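Protein argonaute (Methanocaldococcus jannaschii, PDB 5G5S) uses short single-stranded DNA guides to bind complementary target strands and cut the target DNA, and may defend the cell against invading genetic elements. Local coordinates at residues Glu93-Pro97 with Glu98-Lys102; Glu543-His546 with Leu547-Ile551. All blocks are in the same frame, centred on the assembly; numbering follows the deposited sequence.

Contact 1 of 2, residues Glu93-Pro97 with Glu98-Lys102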
loop_
_atom_site.group_PDB
_atom_site.type_symbol
_atom_site.label_atom_id
_atom_site.label_comp_id
_atom_site.label_asym_id
_atom_site.label_seq_id
_atom_site.Cartn_x
_atom_site.Cartn_y
_atom_site.Cartn_z
ATOM N N GLU A 93 -3.140 21.518 -29.241
ATOM C CA GLU A 93 -4.555 21.642 -28.892
ATOM C C GLU A 93 -5.420 20.462 -29.415
ATOM O O GLU A 93 -6.392 20.100 -28.756
ATOM C CB GLU A 93 -5.101 22.996 -29.392
ATOM C CG GLU A 93 -4.261 24.208 -28.997
ATOM C CD GLU A 93 -3.406 24.798 -30.106
ATOM O OE1 GLU A 93 -3.982 25.399 -31.041
ATOM O OE2 GLU A 93 -2.159 24.700 -30.017
ATOM N N TYR A 94 -5.047 19.854 -30.569
ATOM C CA TYR A 94 -5.764 18.715 -31.171
ATOM C C TYR A 94 -5.387 17.369 -30.565
ATOM O O TYR A 94 -5.993 16.352 -30.904
ATOM C CB TYR A 94 -5.555 18.663 -32.697
ATOM C CG TYR A 94 -5.945 19.935 -33.415
ATOM C CD1 TYR A 94 -7.087 20.645 -33.048
ATOM C CD2 TYR A 94 -5.180 20.430 -34.465
ATOM C CE1 TYR A 94 -7.432 21.832 -33.681
ATOM C CE2 TYR A 94 -5.532 21.603 -35.125
ATOM C CZ TYR A 94 -6.661 22.297 -34.728
ATOM O OH TYR A 94 -7.018 23.449 -35.357
ATOM N N VAL A 95 -4.384 17.360 -29.684
ATOM C CA VAL A 95 -3.868 16.146 -29.061
ATOM C C VAL A 95 -4.623 15.850 -27.768
ATOM O O VAL A 95 -4.883 16.775 -26.996
ATOM C CB VAL A 95 -2.326 16.244 -28.866
ATOM C CG1 VAL A 95 -1.731 14.931 -28.362
ATOM C CG2 VAL A 95 -1.639 16.673 -30.162
ATOM N N LYS A 96 -4.968 14.559 -27.538
ATOM C CA LYS A 96 -5.637 14.073 -26.322
ATOM C C LYS A 96 -4.901 14.577 -25.073
ATOM O O LYS A 96 -3.666 14.490 -25.027
ATOM C CB LYS A 96 -5.715 12.536 -26.302
ATOM C CG LYS A 96 -6.882 11.996 -27.117
ATOM C CD LYS A 96 -7.237 10.546 -26.773
ATOM C CE LYS A 96 -8.060 10.402 -25.503
ATOM N NZ LYS A 96 -9.427 10.982 -25.632
ATOM N N PRO A 97 -5.637 15.148 -24.081
ATOM C CA PRO A 97 -4.976 15.706 -22.882
ATOM C C PRO A 97 -3.889 14.850 -22.235
ATOM O O PRO A 97 -2.866 15.411 -21.857
ATOM C CB PRO A 97 -6.132 15.943 -21.909
ATOM C CG PRO A 97 -7.302 16.106 -22.739
ATOM C CD PRO A 97 -7.102 15.324 -24.013
ATOM N N GLU A 98 -4.086 13.510 -22.138
ATOM C CA GLU A 98 -3.126 12.587 -21.510
ATOM C C GLU A 98 -1.839 12.447 -22.309
ATOM O O GLU A 98 -0.794 12.228 -21.710
ATOM C CB GLU A 98 -3.717 11.180 -21.234
ATOM C CG GLU A 98 -5.200 11.111 -20.909
ATOM C CD GLU A 98 -6.089 11.039 -22.137
ATOM O OE1 GLU A 98 -6.479 12.111 -22.655
ATOM O OE2 GLU A 98 -6.366 9.910 -22.602
ATOM N N ILE A 99 -1.921 12.534 -23.654
ATOM C CA ILE A 99 -0.765 12.443 -24.563
ATOM C C ILE A 99 -0.020 13.783 -24.545
ATOM O O ILE A 99 1.207 13.803 -24.427
ATOM C CB ILE A 99 -1.197 12.025 -26.008
ATOM C CG1 ILE A 99 -2.161 10.794 -26.029
ATOM C CG2 ILE A 99 0.009 11.854 -26.969
ATOM C CD1 ILE A 99 -1.606 9.446 -25.521
ATOM N N ALA A 100 -0.781 14.894 -24.654
ATOM C CA ALA A 100 -0.281 16.269 -24.628
ATOM C C ALA A 100 0.543 16.577 -23.357
ATOM O O ALA A 100 1.597 17.192 -23.481
ATOM C CB ALA A 100 -1.435 17.251 -24.770
ATOM N N GLU A 101 0.084 16.123 -22.161
ATOM C CA GLU A 101 0.779 16.312 -20.860
ATOM C C GLU A 101 2.201 15.713 -20.919
ATOM O O GLU A 101 3.177 16.374 -20.541
ATOM C CB GLU A 101 0.022 15.603 -19.719
ATOM C CG GLU A 101 -1.286 16.245 -19.300
ATOM C CD GLU A 101 -2.230 15.357 -18.499
ATOM O OE1 GLU A 101 -1.911 14.158 -18.322
ATOM O OE2 GLU A 101 -3.295 15.858 -18.061
ATOM N N LYS A 102 2.306 14.468 -21.418
ATOM C CA LYS A 102 3.578 13.756 -21.524
ATOM C C LYS A 102 4.521 14.365 -22.540
ATOM O O LYS A 102 5.736 14.345 -22.326
ATOM C CB LYS A 102 3.373 12.252 -21.771
ATOM C CG LYS A 102 3.134 11.473 -20.494
ATOM C CD LYS A 102 1.706 10.986 -20.385
ATOM C CE LYS A 102 1.111 11.253 -19.021
ATOM N NZ LYS A 102 -0.376 11.172 -19.035
#
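The carbonyl of Lys96 opens the backbone bonding of the helix. Ala100 N donates to Lys96 O at 2.9 Å, and the bond is almost straight at 178°. Ile99 N also comes within 3.0 Å of Lys96 O, but at 129° that bond is weak. One residue on, Glu101 N donates to Pro97 O at 3.0 Å. Pro97 has no N-H to give, which suits the first turn, where backbone nitrogens have no carbonyl of the helix behind them.

Glu98 lies alongside Lys96, both pointing the same way, and its chain bends at the CB-CG bond. Its OE1 stays 4.3 Å from Lys96 NZ, so the charges are near but form no salt bridge. The carboxylate of Glu101 turns mainly to strand 134-147, where OE2 accepts a hydrogen bond from Lys146 N and forms a salt bridge with Lys145. Lys102 NZ donates to Glu98 O at 2.9 Å, in the carbonyl plane and on a lone pair. The same nitrogen makes a salt bridge to Glu101 OE1 whose hydrogen bond is weak, at 3.4 Å.

Val95 CG1 meets Ile99 CB at 3.8 Å, an apolar contact. CG1 is anti to its backbone N (chi1 -174°), which carries it onto the first turn. This is a helix N-terminus with Lys96 as N-cap and Pro97 in the first turn, within the N-terminal domain of this argonaute.

Contact 2 of 2, residues Glu543-His546 with Leu547-Ile551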
loop_
_atom_site.group_PDB
_atom_site.type_symbol
_atom_site.label_atom_id
_atom_site.label_comp_id
_atom_site.label_asym_id
_atom_site.label_seq_id
_atom_site.Cartn_x
_atom_site.Cartn_y
_atom_site.Cartn_z
ATOM N N GLU A 543 5.095 -15.540 -17.721
ATOM C CA GLU A 543 3.967 -14.650 -18.024
ATOM C C GLU A 543 3.350 -13.934 -16.811
ATOM O O GLU A 543 3.276 -14.505 -15.717
ATOM C CB GLU A 543 2.905 -15.322 -18.919
ATOM C CG GLU A 543 2.125 -16.459 -18.280
ATOM C CD GLU A 543 1.000 -16.981 -19.152
ATOM O OE1 GLU A 543 0.026 -16.226 -19.383
ATOM O OE2 GLU A 543 1.095 -18.142 -19.613
ATOM N N ARG A 544 2.903 -12.677 -17.038
ATOM C CA ARG A 544 2.309 -11.782 -16.044
ATOM C C ARG A 544 0.881 -12.152 -15.622
ATOM O O ARG A 544 0.115 -12.743 -16.390
ATOM C CB ARG A 544 2.380 -10.316 -16.512
ATOM N N LEU A 545 0.541 -11.773 -14.381
ATOM C CA LEU A 545 -0.742 -11.975 -13.731
ATOM C C LEU A 545 -1.644 -10.732 -14.015
ATOM O O LEU A 545 -1.668 -9.758 -13.257
ATOM C CB LEU A 545 -0.451 -12.223 -12.233
ATOM C CG LEU A 545 -1.564 -12.422 -11.206
ATOM C CD1 LEU A 545 -2.819 -12.957 -11.806
ATOM C CD2 LEU A 545 -1.103 -13.323 -10.098
ATOM N N HIS A 546 -2.367 -10.785 -15.143
ATOM C CA HIS A 546 -3.247 -9.725 -15.643
ATOM C C HIS A 546 -4.706 -9.864 -15.168
ATOM O O HIS A 546 -5.113 -10.945 -14.741
ATOM C CB HIS A 546 -3.153 -9.647 -17.187
ATOM C CG HIS A 546 -3.458 -10.941 -17.897
ATOM N ND1 HIS A 546 -2.676 -12.078 -17.711
ATOM C CD2 HIS A 546 -4.434 -11.231 -18.790
ATOM C CE1 HIS A 546 -3.209 -13.010 -18.485
ATOM N NE2 HIS A 546 -4.276 -12.549 -19.140
ATOM N N LEU A 547 -5.486 -8.759 -15.228
ATOM C CA LEU A 547 -6.899 -8.741 -14.832
ATOM C C LEU A 547 -7.766 -9.810 -15.542
ATOM O O LEU A 547 -8.452 -10.537 -14.832
ATOM C CB LEU A 547 -7.517 -7.337 -14.909
ATOM C CG LEU A 547 -8.909 -7.164 -14.281
ATOM C CD1 LEU A 547 -8.917 -7.542 -12.788
ATOM C CD2 LEU A 547 -9.418 -5.751 -14.472
ATOM N N PRO A 548 -7.716 -10.009 -16.891
ATOM C CA PRO A 548 -8.502 -11.106 -17.492
ATOM C C PRO A 548 -8.257 -12.478 -16.843
ATOM O O PRO A 548 -9.223 -13.205 -16.608
ATOM C CB PRO A 548 -8.069 -11.077 -18.961
ATOM C CG PRO A 548 -7.659 -9.660 -19.187
ATOM C CD PRO A 548 -6.971 -9.265 -17.932
ATOM N N TYR A 549 -6.988 -12.803 -16.499
ATOM C CA TYR A 549 -6.623 -14.054 -15.825
ATOM C C TYR A 549 -7.175 -14.149 -14.397
ATOM O O TYR A 549 -7.601 -15.232 -14.000
ATOM C CB TYR A 549 -5.102 -14.291 -15.846
ATOM C CG TYR A 549 -4.659 -15.455 -14.986
ATOM C CD1 TYR A 549 -4.728 -16.764 -15.456
ATOM C CD2 TYR A 549 -4.236 -15.254 -13.677
ATOM C CE1 TYR A 549 -4.386 -17.844 -14.639
ATOM C CE2 TYR A 549 -3.862 -16.320 -12.864
ATOM C CZ TYR A 549 -3.936 -17.613 -13.345
ATOM O OH TYR A 549 -3.541 -18.648 -12.531
ATOM N N VAL A 550 -7.160 -13.031 -13.627
ATOM C CA VAL A 550 -7.684 -12.962 -12.261
ATOM C C VAL A 550 -9.165 -13.384 -12.271
ATOM O O VAL A 550 -9.561 -14.245 -11.481
ATOM C CB VAL A 550 -7.474 -11.558 -11.612
ATOM C CG1 VAL A 550 -8.204 -11.432 -10.271
ATOM C CG2 VAL A 550 -5.993 -11.248 -11.441
ATOM N N ILE A 551 -9.956 -12.803 -13.195
ATOM C CA ILE A 551 -11.387 -13.073 -13.357
ATOM C C ILE A 551 -11.638 -14.534 -13.679
ATOM O O ILE A 551 -12.490 -15.153 -13.041
ATOM C CB ILE A 551 -12.047 -12.089 -14.362
ATOM C CG1 ILE A 551 -11.871 -10.616 -13.887
ATOM C CG2 ILE A 551 -13.523 -12.430 -14.555
ATOM C CD1 ILE A 551 -12.080 -9.549 -14.943
#
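His546 and Tyr549 meet at right angles, with the tyrosine CB over one face of the imidazole. The contact is a CH-pi interaction, 3.8 Å from Tyr549 CB to the centroid of the His546 ring. CB sits off-centre, nearest to CE1. Pro548 reaches the same ring obliquely, with its CD 3.3 Å from His546 CD2.

A hydrogen bond fixes the rotation of the imidazole. His546 ND1 donates to Arg544 O at 3.2 Å and 161°. The acceptor lies close to the ring plane, while ND1 stands above the plane of the carbonyl. The His546 CG lies between backbone N and carbonyl carbon (chi1 56°), which folds the ring back over the helix start. His546 is the N-cap residue. Its O accepts from Val550 N at 3.1 Å, in the carbonyl plane.

Leu545 packs beside Tyr549. Its CD1 touches the edge of the phenol ring, 3.3 Å from Tyr549 CD2, and also packs on Val550 CG2 at 3.6 Å.

Glu543, probably an active-site residue as in related argonautes, lies in the same loop. Tyr549 OH is hydrogen-bonded to Glu537 O, and both Tyr549 and Leu545 lie on Ile536 of strand 530-537. On helix 577-590, Glu579 accepts from Leu547 N and touches His546. Leu547 packs on Phe569 and Arg571. The start of helix 547-556 packs against helix 577-590 and strands 530-537 and 566-571 of the mixed Piwi sheet.

How the contacts relate
From the N terminus, contact 1 comes first, in the N-terminal domain. It joins the loop after strand 84-91, the edge of a four-stranded antiparallel sheet, to helix 97-111. The chain then runs through the PAZ and Mid domains before contact 2 joins the loop after strand 530-537 to helix 547-556 in the Piwi domain. Each contact closes a short turn within one continuous stretch. They lie in series and neither nest nor cross. The centres of contact 1 and contact 2 are about 30 Å apart. The nearest atoms of contact 1 and contact 2 are about 18 Å apart. Both mark a passage from strand to helix, one far from the annotated sites, the other bearing a probable active-site glutamate.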